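Local coordinates for monomethylamine corrinoid protein 1 (Methanosarcina barkeri, PDB 3EZX), which carries methyl groups on a bound corrinoid between MtmB and MtbA in methanogenesis from methylamine, at residues 140-143 against 144-147; 161-164 against 165-169; 172-175 against 176-179. All blocks are in the same frame, centred on the assembly; numbering follows the deposited sequence.

From the N terminus, the chain meets contact 1 (140-143 against 144-147) where helix 132-141 ends and turns into strand 147-152. Contact 2 (161-164 against 165-169) follows along helix 161-171, and contact 3 (172-175 against 176-179) closes the loop from that helix into strand 179-183. The three lie in series, without nesting or crossing. Contacts 1 and 3 meet side by side: Val147 O lies 3.1 Å from Lys179 N between neighbouring parallel strands, and Leu174 packs on Ala140 and Lys143. Contacts 2 and 3 meet through Leu169 O, which lies 2.8 Å from Leu174 N, whereas contacts 1 and 2, with centres about 17 Å apart, do not touch.

Contact 1: 140-143 against 144-147; sequences AKHK and GEKV
His142 and Glu145 face each other across a tight turn, and their side chains supply its main polar contact. The ring atom His142 ND1 donates to Glu145 OE2 at 2.8 Å, but the N-H...O angle of 127° marks the bond as weak and bent. The two flat groups are not coplanar: imidazole and carboxylate are turned 58° against each other. Glu145 OE1 lies at the ring edge in the imidazole plane, while OE2, the accepting oxygen, approaches obliquely. Carried between backbone N and carbonyl carbon by chi1, the otherwise extended glutamate chain folds back over the turn toward the ring. A nearby carboxylate would be expected to favour a protonated imidazole, although the bent bond limits how much can be inferred.

Backbone bonding is modest. Glu145 N points to His142 O at 3.4 Å, a weak bond whose acceptor is less surely placed. Just before, Lys143 N donates to Ala140 O at 3.0 Å, an i to i+3 bond where the helix leads into the turn.

The apolar contact comes from Val147, whose CG2 lies 3.7 Å from His142 CB and 3.5 Å from His142 O. This methyl thus packs against the CB of the histidine, before the ring begins. Leu94 of strand 94-99 touches both His142 and Glu145, and Ile96 of that strand meets Val147. Lys143 instead directs its extended chain away from the turn.

The backbone angles settle the class of bend. Lys143 and Gly144 occupy the two central positions, and the positive phi of Gly144, 100°, suits glycine. The arrangement is a type II beta turn from His142 to Glu145, joining helix 132-141 to strand 147-152 in the alpha/beta, Rossmann-type B12-binding domain.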
loop_
_atom_site.group_PDB
_atom_site.type_symbol
_atom_site.label_atom_id
_atom_site.label_comp_id
_atom_site.label_asym_id
_atom_site.label_seq_id
_atom_site.Cartn_x
_atom_site.Cartn_y
_atom_site.Cartn_z
ATOM N N ALA A 140 12.328 2.062 -18.061
ATOM C CA ALA A 140 12.976 2.194 -19.361
ATOM C C ALA A 140 12.353 1.254 -20.386
ATOM O O ALA A 140 12.098 1.647 -21.522
ATOM C CB ALA A 140 14.471 1.907 -19.230
ATOM N N LYS A 141 12.111 0.011 -19.980
ATOM C CA LYS A 141 11.515 -0.988 -20.862
ATOM C C LYS A 141 10.150 -0.519 -21.347
ATOM O O LYS A 141 9.667 -0.962 -22.387
ATOM C CB LYS A 141 11.343 -2.324 -20.126
ATOM C CG LYS A 141 12.615 -2.897 -19.516
ATOM C CD LYS A 141 12.310 -4.129 -18.670
ATOM C CE LYS A 141 13.533 -4.593 -17.890
ATOM N NZ LYS A 141 13.209 -5.696 -16.938
ATOM N N HIS A 142 9.530 0.377 -20.584
ATOM C CA HIS A 142 8.209 0.892 -20.927
ATOM C C HIS A 142 8.227 2.377 -21.281
ATOM O O HIS A 142 7.222 3.072 -21.135
ATOM C CB HIS A 142 7.245 0.649 -19.760
ATOM C CG HIS A 142 6.968 -0.800 -19.498
ATOM N ND1 HIS A 142 6.211 -1.577 -20.346
ATOM C CD2 HIS A 142 7.361 -1.615 -18.491
ATOM C CE1 HIS A 142 6.148 -2.809 -19.873
ATOM N NE2 HIS A 142 6.838 -2.859 -18.749
ATOM N N LYS A 143 9.368 2.862 -21.752
ATOM C CA LYS A 143 9.493 4.266 -22.114
ATOM C C LYS A 143 8.568 4.622 -23.270
ATOM O O LYS A 143 8.484 3.892 -24.261
ATOM C CB LYS A 143 10.938 4.592 -22.499
ATOM C CG LYS A 143 11.202 6.074 -22.738
ATOM C CD LYS A 143 12.671 6.317 -23.050
ATOM C CE LYS A 143 13.004 7.800 -23.066
ATOM N NZ LYS A 143 14.455 8.036 -23.301
ATOM N N GLY A 144 7.873 5.746 -23.132
ATOM C CA GLY A 144 6.976 6.192 -24.181
ATOM C C GLY A 144 5.511 5.881 -23.962
ATOM O O GLY A 144 4.644 6.558 -24.515
ATOM N N GLU A 145 5.222 4.861 -23.161
ATOM C CA GLU A 145 3.836 4.502 -22.908
ATOM C C GLU A 145 3.292 5.127 -21.628
ATOM O O GLU A 145 3.982 5.892 -20.958
ATOM C CB GLU A 145 3.678 2.976 -22.882
ATOM C CG GLU A 145 4.598 2.243 -21.930
ATOM C CD GLU A 145 4.628 0.746 -22.197
ATOM O OE1 GLU A 145 5.126 0.340 -23.268
ATOM O OE2 GLU A 145 4.151 -0.024 -21.339
ATOM N N LYS A 146 2.042 4.817 -21.307
ATOM C CA LYS A 146 1.397 5.358 -20.118
ATOM C C LYS A 146 1.940 4.626 -18.896
ATOM O O LYS A 146 1.559 3.484 -18.632
ATOM C CB LYS A 146 -0.113 5.161 -20.220
ATOM C CG LYS A 146 -0.929 6.234 -19.526
ATOM C CD LYS A 146 -0.732 7.588 -20.189
ATOM C CE LYS A 146 -1.685 8.625 -19.614
ATOM N NZ LYS A 146 -1.503 9.963 -20.241
ATOM N N VAL A 147 2.822 5.277 -18.144
ATOM C CA VAL A 147 3.421 4.634 -16.976
ATOM C C VAL A 147 3.335 5.431 -15.678
ATOM O O VAL A 147 3.600 6.633 -15.651
ATOM C CB VAL A 147 4.906 4.292 -17.252
ATOM C CG1 VAL A 147 5.567 3.729 -16.006
ATOM C CG2 VAL A 147 5.003 3.280 -18.388
#

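Contact 2: 161-164 against 165-169; sequences GQKD and LMDRL
Helix 161-171, between strands 147-152 and 179-183 of the B12-binding domain, brings Asp164 and Arg168 together one turn apart. Its alpha-helical character is documented by four successive i to i+4 bonds. Leu165 N donates to Gly161 O at 3.1 Å, and Met166 N to Gln162 O at 3.1 Å with a nearly straight N-H...O angle of 174°. Asp167 N then reaches Lys163 O at 2.8 Å, and Arg168 N reaches Asp164 O at 2.7 Å; these last two donors arrive almost head-on to their carbonyls.

Among the side chains, Asp164 OD2 and Arg168 NE form a long salt bridge of 3.7 Å. The aspartate CG stands anti to the backbone N (chi1 172°), which turns the carboxylate out from the helix, with OD1 leaning over Arg168 CG. Bends at chi2 and chi3 fold the arginine back, leaving its guanidinium plane 36° from that of the carboxylate. On the neighbouring ridge, Asp167 OD2 lies 3.5 Å from Lys163 CG, beside the aliphatic root of the lysine; Lys163 NZ stays 5.5 Å from that oxygen.

Leu165 and Met166 serve the buried side, the leucine against Val135 and Val136 of helix 132-141 and the methionine against Cys180 of strand 179-183. The side chain of Gln162, whose OE1 accepts a hydrogen bond from Trp191 NE1, is about 7 Å from the bound corrinoid.

Asp164 OD1 weakly accepts from Asn132 ND2. Arg168 has two acidic partners, Asp164 and, through an NH1 salt bridge, Glu171. At its length the Asp164 pairing probably acts more as a general electrostatic attraction than as a close ion pair.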
loop_
_atom_site.group_PDB
_atom_site.type_symbol
_atom_site.label_atom_id
_atom_site.label_comp_id
_atom_site.label_asym_id
_atom_site.label_seq_id
_atom_site.Cartn_x
_atom_site.Cartn_y
_atom_site.Cartn_z
ATOM N N GLY A 161 15.605 7.223 0.158
ATOM C CA GLY A 161 16.076 6.713 -1.116
ATOM C C GLY A 161 15.168 7.041 -2.291
ATOM O O GLY A 161 15.535 6.822 -3.445
ATOM N N GLN A 162 13.979 7.560 -2.010
ATOM C CA GLN A 162 13.046 7.904 -3.073
ATOM C C GLN A 162 13.585 9.122 -3.798
ATOM O O GLN A 162 13.314 9.325 -4.980
ATOM C CB GLN A 162 11.663 8.206 -2.499
ATOM C CG GLN A 162 11.098 7.072 -1.666
ATOM C CD GLN A 162 9.713 7.366 -1.131
ATOM O OE1 GLN A 162 9.455 8.446 -0.602
ATOM N NE2 GLN A 162 8.814 6.397 -1.255
ATOM N N LYS A 163 14.351 9.935 -3.081
ATOM C CA LYS A 163 14.937 11.125 -3.677
ATOM C C LYS A 163 15.866 10.640 -4.776
ATOM O O LYS A 163 15.738 11.036 -5.936
ATOM C CB LYS A 163 15.727 11.920 -2.633
ATOM C CG LYS A 163 16.266 13.244 -3.156
ATOM C CD LYS A 163 16.941 14.061 -2.067
ATOM C CE LYS A 163 17.447 15.390 -2.614
ATOM N NZ LYS A 163 18.068 16.242 -1.558
ATOM N N ASP A 164 16.795 9.769 -4.397
ATOM C CA ASP A 164 17.752 9.200 -5.333
ATOM C C ASP A 164 17.030 8.667 -6.566
ATOM O O ASP A 164 17.440 8.928 -7.693
ATOM C CB ASP A 164 18.538 8.072 -4.654
ATOM C CG ASP A 164 19.419 7.299 -5.626
ATOM O OD1 ASP A 164 18.876 6.605 -6.514
ATOM O OD2 ASP A 164 20.657 7.382 -5.500
ATOM N N LEU A 165 15.952 7.923 -6.349
ATOM C CA LEU A 165 15.188 7.372 -7.459
ATOM C C LEU A 165 14.808 8.488 -8.430
ATOM O O LEU A 165 15.137 8.427 -9.618
ATOM C CB LEU A 165 13.936 6.664 -6.931
ATOM C CG LEU A 165 12.937 6.048 -7.918
ATOM C CD1 LEU A 165 13.651 5.181 -8.949
ATOM C CD2 LEU A 165 11.919 5.225 -7.133
ATOM N N MET A 166 14.124 9.511 -7.927
ATOM C CA MET A 166 13.727 10.628 -8.774
ATOM C C MET A 166 14.945 11.227 -9.470
ATOM O O MET A 166 14.893 11.542 -10.661
ATOM C CB MET A 166 13.010 11.706 -7.952
ATOM C CG MET A 166 11.621 11.301 -7.506
ATOM S SD MET A 166 10.626 10.677 -8.879
ATOM C CE MET A 166 9.619 12.092 -9.263
ATOM N N ASP A 167 16.042 11.373 -8.734
ATOM C CA ASP A 167 17.253 11.928 -9.322
ATOM C C ASP A 167 17.799 11.033 -10.433
ATOM O O ASP A 167 18.330 11.530 -11.427
ATOM C CB ASP A 167 18.335 12.137 -8.256
ATOM C CG ASP A 167 17.944 13.171 -7.216
ATOM O OD1 ASP A 167 17.320 14.188 -7.589
ATOM O OD2 ASP A 167 18.276 12.973 -6.027
ATOM N N ARG A 168 17.668 9.719 -10.272
ATOM C CA ARG A 168 18.168 8.784 -11.275
ATOM C C ARG A 168 17.276 8.728 -12.504
ATOM O O ARG A 168 17.736 8.385 -13.590
ATOM C CB ARG A 168 18.317 7.375 -10.686
ATOM C CG ARG A 168 19.281 7.283 -9.511
ATOM C CD ARG A 168 20.600 7.992 -9.805
ATOM N NE ARG A 168 20.917 8.993 -8.785
ATOM C CZ ARG A 168 21.938 9.845 -8.856
ATOM N NH1 ARG A 168 22.753 9.826 -9.904
ATOM N NH2 ARG A 168 22.144 10.719 -7.877
ATOM N N LEU A 169 16.001 9.062 -12.337
ATOM C CA LEU A 169 15.078 9.047 -13.464
ATOM C C LEU A 169 15.404 10.205 -14.395
ATOM O O LEU A 169 15.186 10.120 -15.605
ATOM C CB LEU A 169 13.627 9.161 -12.983
ATOM C CG LEU A 169 13.059 8.021 -12.137
ATOM C CD1 LEU A 169 11.577 8.265 -11.898
ATOM C CD2 LEU A 169 13.264 6.690 -12.850
#

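Contact 3: 172-175 against 176-179; sequences EKLR and DSVK
Arg175 and Val178 meet in the loop leading from helix 161-171 into strand 179-183, the second strand of a right-handed beta-alpha-beta crossover of the Rossmann-type domain. The arginine can be followed outward. CB starts beside the peptide to Asp176, and chi1 of 179° sets CG anti to the backbone N, where it lies 3.1 Å from Asp176 N and 4.0 Å from Asp176 OD1. A bend at chi2 then turns the chain, while CD and NE run on past the helix, NE packing against the methyl CE of Met166. At the guanidinium, CZ is 4.1 Å from Val178 O. NH1 comes to 3.0 Å from the same oxygen, but the angle is too poor for a hydrogen bond and the approach is oblique. NH2 has the strong partners: a salt bridge with Asp198 and a hydrogen bond with Gly196 O. The charged atoms of Arg175 and Asp176 do not meet, NH1 and OD1 being 5.0 Å apart; the two side chains cross at about a right angle, with their flat groups 40° apart.

Two consecutive i to i+3 backbone links fold the chain at this point. The one from Ser177 N to Leu174 O is weak and also doubtful, since the nitrogen is less surely placed. Val178 N gives Arg175 O a nearly straight bond of 2.6 Å, its N-H...O angle being 172°. Leu174 itself faces away from this turn, packing on Ala139 of helix 132-141.

Val178 brings CG2 to 3.3 Å from Arg175 O, and also touches Val147 and Leu149 of the adjacent strand. Leu174 O receives a second donor, the hydroxyl of Ser177: OG, lodged between its own backbone N and carbonyl carbon, is modelled 2.5 Å from that oxygen.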
loop_
_atom_site.group_PDB
_atom_site.type_symbol
_atom_site.label_atom_id
_atom_site.label_comp_id
_atom_site.label_asym_id
_atom_site.label_seq_id
_atom_site.Cartn_x
_atom_site.Cartn_y
_atom_site.Cartn_z
ATOM N N GLU A 172 18.692 9.848 -16.393
ATOM C CA GLU A 172 18.418 8.970 -17.518
ATOM C C GLU A 172 17.318 9.565 -18.376
ATOM O O GLU A 172 16.680 8.861 -19.159
ATOM C CB GLU A 172 18.000 7.588 -17.018
ATOM C CG GLU A 172 19.082 6.869 -16.228
ATOM C CD GLU A 172 20.290 6.520 -17.078
ATOM O OE1 GLU A 172 20.133 5.727 -18.031
ATOM O OE2 GLU A 172 21.392 7.039 -16.793
ATOM N N LYS A 173 17.104 10.868 -18.216
ATOM C CA LYS A 173 16.087 11.593 -18.970
ATOM C C LYS A 173 14.928 10.662 -19.304
ATOM O O LYS A 173 14.634 10.398 -20.469
ATOM C CB LYS A 173 16.707 12.170 -20.249
ATOM C CG LYS A 173 17.958 13.009 -19.988
ATOM C CD LYS A 173 18.459 13.712 -21.241
ATOM C CE LYS A 173 19.679 14.574 -20.934
ATOM N NZ LYS A 173 20.108 15.394 -22.103
ATOM N N LEU A 174 14.278 10.166 -18.256
ATOM C CA LEU A 174 13.161 9.238 -18.384
ATOM C C LEU A 174 11.954 9.789 -17.622
ATOM O O LEU A 174 10.809 9.392 -17.855
ATOM C CB LEU A 174 13.580 7.886 -17.801
ATOM C CG LEU A 174 12.879 6.617 -18.275
ATOM C CD1 LEU A 174 13.079 6.455 -19.767
ATOM C CD2 LEU A 174 13.452 5.416 -17.536
ATOM N N ARG A 175 12.240 10.717 -16.715
ATOM C CA ARG A 175 11.246 11.366 -15.866
ATOM C C ARG A 175 9.950 11.813 -16.539
ATOM O O ARG A 175 8.929 11.134 -16.460
ATOM C CB ARG A 175 11.882 12.576 -15.178
ATOM C CG ARG A 175 10.935 13.357 -14.281
ATOM C CD ARG A 175 10.517 12.539 -13.075
ATOM N NE ARG A 175 9.610 13.284 -12.209
ATOM C CZ ARG A 175 8.324 13.493 -12.468
ATOM N NH1 ARG A 175 7.770 13.009 -13.573
ATOM N NH2 ARG A 175 7.593 14.200 -11.620
ATOM N N ASP A 176 10.007 12.968 -17.187
ATOM C CA ASP A 176 8.854 13.567 -17.852
ATOM C C ASP A 176 7.940 12.633 -18.644
ATOM O O ASP A 176 6.814 13.003 -18.973
ATOM C CB ASP A 176 9.334 14.714 -18.743
ATOM C CG ASP A 176 10.228 15.690 -17.994
ATOM O OD1 ASP A 176 9.841 16.130 -16.888
ATOM O OD2 ASP A 176 11.316 16.020 -18.510
ATOM N N SER A 177 8.409 11.427 -18.949
ATOM C CA SER A 177 7.589 10.475 -19.694
ATOM C C SER A 177 6.750 9.595 -18.763
ATOM O O SER A 177 5.875 8.858 -19.223
ATOM C CB SER A 177 8.467 9.593 -20.594
ATOM O OG SER A 177 9.340 8.774 -19.835
ATOM N N VAL A 178 7.015 9.673 -17.459
ATOM C CA VAL A 178 6.270 8.888 -16.476
ATOM C C VAL A 178 5.814 9.720 -15.275
ATOM O O VAL A 178 6.462 10.697 -14.897
ATOM C CB VAL A 178 7.107 7.701 -15.933
ATOM C CG1 VAL A 178 7.590 6.835 -17.083
ATOM C CG2 VAL A 178 8.279 8.218 -15.105
ATOM N N LYS A 179 4.696 9.319 -14.681
ATOM C CA LYS A 179 4.142 9.999 -13.513
ATOM C C LYS A 179 4.588 9.230 -12.263
ATOM O O LYS A 179 4.594 7.998 -12.263
ATOM C CB LYS A 179 2.615 10.033 -13.635
ATOM C CG LYS A 179 2.030 8.679 -13.995
ATOM C CD LYS A 179 0.710 8.771 -14.750
ATOM C CE LYS A 179 0.253 7.367 -15.141
ATOM N NZ LYS A 179 -0.974 7.324 -15.969
#